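L-threonine dehydrogenase (Flavobacterium frigidimaris, PDB 2YY7) probably catalyses the NAD-dependent oxidation of L-threonine at its 3-hydroxyl, as a short-chain dehydrogenase-reductase resembling UDP-galactose 4-epimerase. Local coordinates at residues L173-S177 and D306-L311; Y187-F192 and F247-A253; S239-A243 and I283-R289. The contacts are given in a common frame with arbitrary orientation. Residues are numbered along the deposited sequence.

Interaction 1: L173-S177 and D306-L311. With NAD (nicotinamide-adenine-dinucleotide), chain E.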
loop_
_atom_site.group_PDB
_atom_site.type_symbol
_atom_site.label_atom_id
_atom_site.label_comp_id
_atom_site.label_asym_id
_atom_site.label_seq_id
_atom_site.Cartn_x
_atom_site.Cartn_y
_atom_site.Cartn_z
ATOM N N LEU A 173 -13.794 6.231 16.450
ATOM C CA LEU A 173 -14.591 5.594 17.504
ATOM C C LEU A 173 -14.658 6.361 18.824
ATOM O O LEU A 173 -13.679 6.961 19.266
ATOM C CB LEU A 173 -14.079 4.171 17.774
ATOM C CG LEU A 173 -14.072 3.183 16.607
ATOM C CD1 LEU A 173 -13.813 1.781 17.148
ATOM C CD2 LEU A 173 -15.405 3.218 15.868
ATOM N N ILE A 174 -15.824 6.301 19.462
ATOM C CA ILE A 174 -16.074 7.006 20.715
ATOM C C ILE A 174 -16.475 6.050 21.842
ATOM O O ILE A 174 -17.384 5.237 21.681
ATOM C CB ILE A 174 -17.186 8.054 20.491
ATOM C CG1 ILE A 174 -16.748 9.016 19.377
ATOM C CG2 ILE A 174 -17.471 8.817 21.782
ATOM C CD1 ILE A 174 -17.893 9.700 18.646
ATOM N N SER A 175 -15.796 6.144 22.981
ATOM C CA SER A 175 -16.103 5.268 24.108
ATOM C C SER A 175 -15.895 5.949 25.457
ATOM O O SER A 175 -15.263 7.001 25.545
ATOM C CB SER A 175 -15.244 4.006 24.052
ATOM O OG SER A 175 -13.885 4.327 24.282
ATOM N N TRP A 176 -16.418 5.311 26.502
ATOM C CA TRP A 176 -16.345 5.815 27.870
ATOM C C TRP A 176 -15.532 4.937 28.825
ATOM O O TRP A 176 -15.150 5.387 29.903
ATOM C CB TRP A 176 -17.764 5.947 28.438
ATOM C CG TRP A 176 -18.545 4.662 28.327
ATOM C CD1 TRP A 176 -19.399 4.303 27.321
ATOM C CD2 TRP A 176 -18.473 3.536 29.211
ATOM N NE1 TRP A 176 -19.861 3.023 27.523
ATOM C CE2 TRP A 176 -19.307 2.528 28.675
ATOM C CE3 TRP A 176 -17.783 3.278 30.406
ATOM C CZ2 TRP A 176 -19.470 1.281 29.292
ATOM C CZ3 TRP A 176 -17.947 2.035 31.020
ATOM C CH2 TRP A 176 -18.784 1.055 30.458
ATOM N N SER A 177 -15.271 3.687 28.446
ATOM C CA SER A 177 -14.546 2.774 29.337
ATOM C C SER A 177 -13.024 2.857 29.364
ATOM O O SER A 177 -12.410 2.564 30.390
ATOM C CB SER A 177 -14.946 1.326 29.042
ATOM O OG SER A 177 -14.550 0.945 27.739
ATOM N N ASP A 306 -25.855 8.496 26.108
ATOM C CA ASP A 306 -25.207 7.323 26.694
ATOM C C ASP A 306 -23.826 7.631 27.269
ATOM O O ASP A 306 -23.450 7.084 28.305
ATOM C CB ASP A 306 -25.114 6.208 25.646
ATOM C CG ASP A 306 -24.872 4.844 26.265
ATOM O OD1 ASP A 306 -23.701 4.459 26.442
ATOM O OD2 ASP A 306 -25.867 4.163 26.592
ATOM N N MET A 307 -23.071 8.505 26.608
ATOM C CA MET A 307 -21.747 8.877 27.101
ATOM C C MET A 307 -21.868 9.627 28.422
ATOM O O MET A 307 -21.195 9.300 29.404
ATOM C CB MET A 307 -21.011 9.765 26.086
ATOM C CG MET A 307 -20.341 9.008 24.939
ATOM S SD MET A 307 -18.954 7.969 25.470
ATOM C CE MET A 307 -17.625 9.182 25.542
ATOM N N ILE A 308 -22.727 10.639 28.442
ATOM C CA ILE A 308 -22.919 11.438 29.645
ATOM C C ILE A 308 -23.441 10.595 30.811
ATOM O O ILE A 308 -23.069 10.822 31.960
ATOM C CB ILE A 308 -23.857 12.633 29.352
ATOM C CG1 ILE A 308 -23.149 13.589 28.381
ATOM C CG2 ILE A 308 -24.226 13.363 30.648
ATOM C CD1 ILE A 308 -24.009 14.706 27.864
ATOM N N GLU A 309 -24.286 9.611 30.520
ATOM C CA GLU A 309 -24.804 8.752 31.578
ATOM C C GLU A 309 -23.663 7.937 32.175
ATOM O O GLU A 309 -23.572 7.771 33.390
ATOM C CB GLU A 309 -25.877 7.805 31.039
ATOM C CG GLU A 309 -27.160 8.487 30.604
ATOM C CD GLU A 309 -28.272 7.492 30.316
ATOM O OE1 GLU A 309 -28.045 6.548 29.532
ATOM O OE2 GLU A 309 -29.374 7.652 30.872
ATOM N N HIS A 310 -22.787 7.427 31.315
ATOM C CA HIS A 310 -21.651 6.634 31.778
ATOM C C HIS A 310 -20.606 7.468 32.518
ATOM O O HIS A 310 -19.972 6.990 33.457
ATOM C CB HIS A 310 -20.980 5.933 30.593
ATOM C CG HIS A 310 -21.644 4.653 30.192
ATOM N ND1 HIS A 310 -21.498 3.485 30.908
ATOM C CD2 HIS A 310 -22.474 4.362 29.163
ATOM C CE1 HIS A 310 -22.212 2.529 30.339
ATOM N NE2 HIS A 310 -22.814 3.036 29.279
ATOM N N LEU A 311 -20.439 8.719 32.104
ATOM C CA LEU A 311 -19.435 9.579 32.707
ATOM C C LEU A 311 -19.886 10.570 33.775
ATOM O O LEU A 311 -19.052 11.267 34.352
ATOM C CB LEU A 311 -18.681 10.317 31.597
ATOM C CG LEU A 311 -17.904 9.390 30.651
ATOM C CD1 LEU A 311 -17.321 10.186 29.494
ATOM C CD2 LEU A 311 -16.795 8.688 31.427
HETATM P PA NAD E . -5.345 1.430 21.391
HETATM O O1A NAD E . -6.310 2.017 22.362
HETATM O O2A NAD E . -4.129 2.243 21.128
HETATM O O5B NAD E . -5.009 -0.071 21.767
HETATM C C5B NAD E . -3.881 -0.719 21.253
HETATM C C4B NAD E . -3.456 -1.808 22.207
HETATM O O4B NAD E . -2.428 -2.566 21.567
HETATM C C3B NAD E . -2.892 -1.233 23.528
HETATM O O3B NAD E . -3.538 -1.812 24.676
HETATM C C2B NAD E . -1.392 -1.539 23.424
HETATM O O2B NAD E . -0.794 -1.764 24.689
HETATM C C1B NAD E . -1.395 -2.785 22.526
HETATM N N9A NAD E . -0.088 -3.042 21.903
HETATM C C8A NAD E . 0.757 -2.090 21.334
HETATM N N7A NAD E . 1.857 -2.720 20.898
HETATM C C5A NAD E . 1.703 -4.036 21.165
HETATM C C6A NAD E . 2.547 -5.117 20.961
HETATM N N6A NAD E . 3.759 -4.938 20.479
HETATM N N1A NAD E . 2.146 -6.363 21.365
HETATM C C2A NAD E . 0.912 -6.557 21.968
HETATM N N3A NAD E . 0.068 -5.489 22.207
HETATM C C4A NAD E . 0.489 -4.246 21.805
HETATM O O3 NAD E . -6.057 1.293 19.959
HETATM P PN NAD E . -7.611 0.985 19.607
HETATM O O1N NAD E . -8.190 -0.091 20.478
HETATM O O2N NAD E . -8.256 2.315 19.433
HETATM O O5D NAD E . -7.462 0.372 18.111
HETATM C C5D NAD E . -7.364 -1.045 17.904
HETATM C C4D NAD E . -7.330 -1.319 16.375
HETATM O O4D NAD E . -8.428 -0.683 15.746
HETATM C C3D NAD E . -6.093 -0.748 15.676
HETATM O O3D NAD E . -5.741 -1.613 14.601
HETATM C C2D NAD E . -6.590 0.545 15.075
HETATM O O2D NAD E . -5.723 0.917 14.029
HETATM C C1D NAD E . -8.016 0.180 14.664
HETATM N N1N NAD E . -8.840 1.406 14.540
HETATM C C2N NAD E . -9.177 2.123 15.670
HETATM C C3N NAD E . -9.950 3.273 15.543
HETATM C C7N NAD E . -10.433 4.009 16.763
HETATM O O7N NAD E . -11.129 5.180 16.509
HETATM N N7N NAD E . -10.164 3.592 18.013
HETATM C C4N NAD E . -10.364 3.712 14.271
HETATM C C5N NAD E . -10.036 2.960 13.139
HETATM C C6N NAD E . -9.260 1.825 13.273
HETATM O O HOH W 1 -22.301 2.085 26.038
#

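Interaction 2: Y187-F192 and F247-A253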
loop_
_atom_site.group_PDB
_atom_site.type_symbol
_atom_site.label_atom_id
_atom_site.label_comp_id
_atom_site.label_asym_id
_atom_site.label_seq_id
_atom_site.Cartn_x
_atom_site.Cartn_y
_atom_site.Cartn_z
ATOM N N TYR A 187 -10.723 13.695 19.736
ATOM C CA TYR A 187 -11.371 14.860 20.338
ATOM C C TYR A 187 -12.826 14.557 20.697
ATOM O O TYR A 187 -13.368 15.145 21.631
ATOM C CB TYR A 187 -11.334 16.072 19.395
ATOM C CG TYR A 187 -12.543 16.179 18.491
ATOM C CD1 TYR A 187 -12.562 15.569 17.237
ATOM C CD2 TYR A 187 -13.695 16.850 18.914
ATOM C CE1 TYR A 187 -13.701 15.624 16.424
ATOM C CE2 TYR A 187 -14.839 16.903 18.112
ATOM C CZ TYR A 187 -14.831 16.288 16.871
ATOM O OH TYR A 187 -15.965 16.324 16.085
ATOM N N ALA A 188 -13.451 13.647 19.949
ATOM C CA ALA A 188 -14.851 13.286 20.179
ATOM C C ALA A 188 -15.050 12.522 21.488
ATOM O O ALA A 188 -16.180 12.298 21.921
ATOM C CB ALA A 188 -15.386 12.471 19.003
ATOM N N VAL A 189 -13.944 12.101 22.094
ATOM C CA VAL A 189 -13.982 11.405 23.371
ATOM C C VAL A 189 -13.583 12.427 24.436
ATOM O O VAL A 189 -14.293 12.628 25.420
ATOM C CB VAL A 189 -12.996 10.215 23.399
ATOM C CG1 VAL A 189 -12.948 9.596 24.800
ATOM C CG2 VAL A 189 -13.428 9.171 22.378
ATOM N N ASP A 190 -12.453 13.088 24.211
ATOM C CA ASP A 190 -11.944 14.093 25.142
ATOM C C ASP A 190 -12.987 15.157 25.494
ATOM O O ASP A 190 -13.123 15.549 26.654
ATOM C CB ASP A 190 -10.711 14.772 24.545
ATOM C CG ASP A 190 -9.511 13.849 24.475
ATOM O OD1 ASP A 190 -8.504 14.242 23.847
ATOM O OD2 ASP A 190 -9.571 12.740 25.046
ATOM N N ILE A 191 -13.716 15.620 24.484
ATOM C CA ILE A 191 -14.732 16.649 24.671
ATOM C C ILE A 191 -15.719 16.273 25.773
ATOM O O ILE A 191 -16.223 17.141 26.481
ATOM C CB ILE A 191 -15.495 16.908 23.350
ATOM C CG1 ILE A 191 -16.364 18.161 23.479
ATOM C CG2 ILE A 191 -16.340 15.696 22.989
ATOM C CD1 ILE A 191 -17.019 18.578 22.171
ATOM N N PHE A 192 -15.997 14.981 25.917
ATOM C CA PHE A 192 -16.917 14.530 26.956
ATOM C C PHE A 192 -16.273 14.631 28.339
ATOM O O PHE A 192 -16.894 15.116 29.282
ATOM C CB PHE A 192 -17.371 13.088 26.679
ATOM C CG PHE A 192 -18.474 12.982 25.648
ATOM C CD1 PHE A 192 -19.795 13.259 25.992
ATOM C CD2 PHE A 192 -18.190 12.622 24.331
ATOM C CE1 PHE A 192 -20.819 13.177 25.040
ATOM C CE2 PHE A 192 -19.204 12.538 23.373
ATOM C CZ PHE A 192 -20.521 12.816 23.730
ATOM N N PHE A 247 -20.288 14.067 11.800
ATOM C CA PHE A 247 -20.583 15.332 12.451
ATOM C C PHE A 247 -19.328 16.176 12.626
ATOM O O PHE A 247 -18.211 15.685 12.490
ATOM C CB PHE A 247 -21.266 15.085 13.812
ATOM C CG PHE A 247 -20.435 14.279 14.799
ATOM C CD1 PHE A 247 -19.346 14.851 15.457
ATOM C CD2 PHE A 247 -20.770 12.958 15.089
ATOM C CE1 PHE A 247 -18.601 14.118 16.396
ATOM C CE2 PHE A 247 -20.035 12.212 16.026
ATOM C CZ PHE A 247 -18.947 12.797 16.679
ATOM N N THR A 248 -19.525 17.457 12.911
ATOM C CA THR A 248 -18.428 18.393 13.118
ATOM C C THR A 248 -18.293 18.643 14.614
ATOM O O THR A 248 -19.168 18.266 15.395
ATOM C CB THR A 248 -18.731 19.755 12.463
ATOM O OG1 THR A 248 -19.929 20.288 13.043
ATOM C CG2 THR A 248 -18.921 19.614 10.958
ATOM N N PRO A 249 -17.186 19.270 15.036
ATOM C CA PRO A 249 -17.019 19.546 16.464
ATOM C C PRO A 249 -18.156 20.452 16.945
ATOM O O PRO A 249 -18.678 20.274 18.047
ATOM C CB PRO A 249 -15.659 20.229 16.521
ATOM C CG PRO A 249 -14.907 19.527 15.425
ATOM C CD PRO A 249 -15.925 19.495 14.306
ATOM N N THR A 250 -18.546 21.414 16.107
ATOM C CA THR A 250 -19.627 22.333 16.459
ATOM C C THR A 250 -20.891 21.546 16.786
ATOM O O THR A 250 -21.572 21.829 17.776
ATOM C CB THR A 250 -19.951 23.319 15.307
ATOM O OG1 THR A 250 -18.801 24.119 15.016
ATOM C CG2 THR A 250 -21.104 24.240 15.697
ATOM N N GLU A 251 -21.198 20.546 15.965
ATOM C CA GLU A 251 -22.399 19.749 16.190
ATOM C C GLU A 251 -22.346 18.897 17.459
ATOM O O GLU A 251 -23.322 18.857 18.207
ATOM C CB GLU A 251 -22.688 18.859 14.973
ATOM C CG GLU A 251 -22.904 19.649 13.682
ATOM C CD GLU A 251 -23.042 18.764 12.450
ATOM O OE1 GLU A 251 -22.170 17.896 12.230
ATOM O OE2 GLU A 251 -24.018 18.943 11.691
ATOM N N ILE A 252 -21.229 18.215 17.719
ATOM C CA ILE A 252 -21.171 17.392 18.923
ATOM C C ILE A 252 -21.135 18.262 20.178
ATOM O O ILE A 252 -21.677 17.886 21.214
ATOM C CB ILE A 252 -19.964 16.405 18.923
ATOM C CG1 ILE A 252 -19.976 15.597 20.225
ATOM C CG2 ILE A 252 -18.648 17.156 18.777
ATOM C CD1 ILE A 252 -19.064 14.386 20.221
ATOM N N ALA A 253 -20.511 19.432 20.076
ATOM C CA ALA A 253 -20.443 20.353 21.206
ATOM C C ALA A 253 -21.854 20.876 21.495
ATOM O O ALA A 253 -22.231 21.056 22.650
ATOM C CB ALA A 253 -19.495 21.515 20.889
HETATM O O HOH W 2 -15.737 15.715 13.479
#

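Interaction 3: S239-A243 and I283-R289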
loop_
_atom_site.group_PDB
_atom_site.type_symbol
_atom_site.label_atom_id
_atom_site.label_comp_id
_atom_site.label_asym_id
_atom_site.label_seq_id
_atom_site.Cartn_x
_atom_site.Cartn_y
_atom_site.Cartn_z
ATOM N N SER A 239 -11.179 -4.894 2.968
ATOM C CA SER A 239 -11.820 -4.374 4.176
ATOM C C SER A 239 -13.109 -3.657 3.784
ATOM O O SER A 239 -13.173 -3.001 2.740
ATOM C CB SER A 239 -10.898 -3.412 4.928
ATOM O OG SER A 239 -11.429 -3.104 6.214
ATOM N N TYR A 240 -14.130 -3.791 4.625
ATOM C CA TYR A 240 -15.431 -3.177 4.380
ATOM C C TYR A 240 -15.552 -1.748 4.879
ATOM O O TYR A 240 -15.098 -1.426 5.980
ATOM C CB TYR A 240 -16.535 -3.987 5.073
ATOM C CG TYR A 240 -17.044 -5.185 4.311
ATOM C CD1 TYR A 240 -18.086 -5.057 3.392
ATOM C CD2 TYR A 240 -16.506 -6.451 4.527
ATOM C CE1 TYR A 240 -18.583 -6.168 2.706
ATOM C CE2 TYR A 240 -16.994 -7.566 3.847
ATOM C CZ TYR A 240 -18.032 -7.415 2.942
ATOM O OH TYR A 240 -18.526 -8.513 2.281
ATOM N N ASN A 241 -16.154 -0.887 4.065
ATOM C CA ASN A 241 -16.413 0.476 4.496
ATOM C C ASN A 241 -17.439 0.229 5.609
ATOM O O ASN A 241 -18.219 -0.722 5.530
ATOM C CB ASN A 241 -17.058 1.295 3.369
ATOM C CG ASN A 241 -16.063 2.192 2.640
ATOM O OD1 ASN A 241 -14.862 2.160 2.904
ATOM N ND2 ASN A 241 -16.567 2.997 1.716
ATOM N N LEU A 242 -17.428 1.059 6.644
ATOM C CA LEU A 242 -18.362 0.906 7.756
ATOM C C LEU A 242 -18.756 2.300 8.234
ATOM O O LEU A 242 -17.896 3.132 8.507
ATOM C CB LEU A 242 -17.700 0.132 8.903
ATOM C CG LEU A 242 -18.629 -0.309 10.038
ATOM C CD1 LEU A 242 -19.385 -1.564 9.616
ATOM C CD2 LEU A 242 -17.815 -0.593 11.296
ATOM N N ALA A 243 -20.052 2.559 8.342
ATOM C CA ALA A 243 -20.493 3.881 8.761
ATOM C C ALA A 243 -21.630 3.879 9.767
ATOM O O ALA A 243 -22.349 2.890 9.923
ATOM C CB ALA A 243 -20.895 4.692 7.537
ATOM N N ILE A 283 -19.001 8.327 4.962
ATOM C CA ILE A 283 -18.720 7.069 4.266
ATOM C C ILE A 283 -19.948 6.278 3.794
ATOM O O ILE A 283 -20.944 6.187 4.507
ATOM C CB ILE A 283 -17.891 6.132 5.198
ATOM C CG1 ILE A 283 -16.583 6.816 5.611
ATOM C CG2 ILE A 283 -17.634 4.791 4.514
ATOM C CD1 ILE A 283 -15.595 7.013 4.489
ATOM N N ASP A 284 -19.862 5.699 2.596
ATOM C CA ASP A 284 -20.949 4.874 2.058
ATOM C C ASP A 284 -20.619 3.411 2.359
ATOM O O ASP A 284 -19.725 2.835 1.741
ATOM C CB ASP A 284 -21.085 5.061 0.541
ATOM C CG ASP A 284 -22.163 4.166 -0.071
ATOM O OD1 ASP A 284 -22.379 4.246 -1.298
ATOM O OD2 ASP A 284 -22.795 3.381 0.669
ATOM N N ASP A 285 -21.340 2.810 3.303
ATOM C CA ASP A 285 -21.084 1.425 3.677
ATOM C C ASP A 285 -22.152 0.445 3.195
ATOM O O ASP A 285 -22.452 -0.529 3.888
ATOM C CB ASP A 285 -20.963 1.311 5.196
ATOM C CG ASP A 285 -22.253 1.678 5.913
ATOM O OD1 ASP A 285 -22.308 1.510 7.145
ATOM O OD2 ASP A 285 -23.210 2.136 5.248
ATOM N N SER A 286 -22.706 0.690 2.009
ATOM C CA SER A 286 -23.750 -0.175 1.451
ATOM C C SER A 286 -23.374 -1.650 1.280
ATOM O O SER A 286 -24.210 -2.529 1.504
ATOM C CB SER A 286 -24.227 0.380 0.106
ATOM O OG SER A 286 -24.908 1.611 0.283
ATOM N N GLN A 287 -22.135 -1.934 0.880
ATOM C CA GLN A 287 -21.726 -3.327 0.703
ATOM C C GLN A 287 -21.782 -4.098 2.022
ATOM O O GLN A 287 -22.153 -5.273 2.051
ATOM C CB GLN A 287 -20.313 -3.422 0.114
ATOM C CG GLN A 287 -20.219 -3.197 -1.396
ATOM C CD GLN A 287 -20.213 -1.727 -1.791
ATOM O OE1 GLN A 287 -20.035 -1.391 -2.965
ATOM N NE2 GLN A 287 -20.406 -0.846 -0.816
ATOM N N ALA A 288 -21.412 -3.439 3.116
ATOM C CA ALA A 288 -21.442 -4.089 4.423
ATOM C C ALA A 288 -22.879 -4.416 4.824
ATOM O O ALA A 288 -23.173 -5.516 5.301
ATOM C CB ALA A 288 -20.800 -3.187 5.472
ATOM N N ARG A 289 -23.774 -3.454 4.631
ATOM C CA ARG A 289 -25.177 -3.650 4.981
ATOM C C ARG A 289 -25.820 -4.718 4.098
ATOM O O ARG A 289 -26.635 -5.512 4.566
ATOM C CB ARG A 289 -25.934 -2.319 4.864
ATOM C CG ARG A 289 -25.305 -1.206 5.704
ATOM C CD ARG A 289 -26.109 0.095 5.709
ATOM N NE ARG A 289 -25.400 1.123 6.470
ATOM C CZ ARG A 289 -25.775 1.604 7.653
ATOM N NH1 ARG A 289 -26.881 1.172 8.248
ATOM N NH2 ARG A 289 -25.013 2.499 8.264
HETATM O O HOH W 3 -19.195 -1.381 2.834
#

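Interaction 1: L173-S177 and D306-L311
The nicotinamide end of the NAD pocket is where this contact begins: Leu173 N donates a hydrogen bond to the carboxamide oxygen O7N of NAD (2.9 Å), and the chain then runs from the coenzyme to the C-terminal helix. Ser175 turns its CB from that helix, and its OG bonds to Gln13 of the NAD site. Strand 164-174 belongs to the central sheet of the Rossmann-type domain, so the loop leaving its C-terminal end, where such folds place their ligands, here also receives helix 300-311. Trp176 is the main meeting point. Its five-membered ring stacks face-to-face on the His310 ring, centroids 3.5 Å apart and planes at 7°, while Met307 SD approaches the ring edge in a Met-aromatic contact. Leu311 CG lies 4.1 Å from Trp176 CB. A water accepts from Trp176 NE1 at 3.0 Å and lies 2.8 Å from Asp306 OD1, which also bonds to Tyr215. Deeper in, Met307 CE packs 3.8 Å from Ile174 CG2.

Interaction 2: Y187-F192 and F247-A253
Two helices that run roughly parallel, their short segments crossing at -32° with axes 10.9 Å apart, illustrate knobs-into-holes packing around an isoleucine. Phe247 comes first, at the end of the sheet strand 245-247. The edge of its ring meets helix 187-197: Phe247 CE1 lies 3.5 Å from Tyr187 OH and Phe247 CZ 4.3 Å from Ala188 CB. A water accepts from Tyr187 OH at 2.7 Å and donates to Phe247 O at 2.7 Å. Thr248, its CA-to-CB bond pointing away from helix 187-197, is the N-cap of the next helix: Glu251 N donates to Thr248 OG1 (3.2 Å) and Thr248 N to Glu251 OE1 (2.8 Å), a capping box. Pro249, in the first turn, sets its CG 3.5 Å from Tyr187 CZ. One turn on, Ile252 enters as a knob into the hole formed by Tyr187, Ala188, Ile191 and Phe192, its CD1 lying 3.7 Å from Phe192 CE2. Ala253 closes the series, its small CB 4.0 Å from Ile191 CD1. Strands 200-203 and 264-267 border this core through Tyr201 and Ile265. The segments thus meet mainly through apolar side chains and depend on shape, with the Tyr187 hydroxyl at the margin giving its hydrogen bond to the water.

Interaction 3: S239-A243 and I283-R289
Segment 239-243 is extended, with a weakly bonded strand at about 240-241, and it lies against a turn that leads into helix 286-292. The backbones come closest at Asn241 and Asp285, whose CA atoms are 4.8 Å apart, and Tyr240 faces Ala288 at 6.1 Å between CA atoms. A water joins the main chains, donating to Asn241 O (2.9 Å) and accepting from Ala288 N (3.0 Å). Among the side chains, Asn241 ND2 donates to Asp284 O (3.2 Å), while its OD1 is held by Arg169. Asp285, at the N-cap position, makes no capping bond; instead its OD1 accepts from Ala243 N (2.8 Å), and OD2 forms a salt bridge with Arg289 NE (2.7 Å). The helix start is served by Asp284, whose OD2 accepts from Ser286 N (3.0 Å) in an Asx turn. Apolar packing fills the two ends: Tyr240 CD1 on Ala288 CB (3.9 Å) and Ala243 CB on Ile283 CB (4.1 Å). The Tyr240 hydroxyl extends to Asp291. An Asx turn at the start of helix 286-292 thus packs against the short strand 240-241, which pairs in parallel with 164-174 in the Rossmann-type sheet.

How the interactions relate
Strand 164-174 relates two of the contacts to the coenzyme: interaction 1 touches it, whereas interaction 3 only lies near it. Segment 173-177 of interaction 1 continues from the end of this strand, where Leu173 binds NAD, and interaction 3 lies on its neighbour, strand 240-241; their centres are about 24 Å apart and their nearest atoms about 6 Å. Leu242 of interaction 3 has its side chain about 6 Å from that of Leu173 and about 9 Å from NAD. Interactions 1 and 2, with centres about 12 Å apart, touch directly: Met307 CB packs 3.6 Å from Phe192 CE1, and Ile174 CG2 lies 3.7 Å from Ala188 O. Interactions 2 and 3 adjoin only in sequence, their segments alternating along the chain.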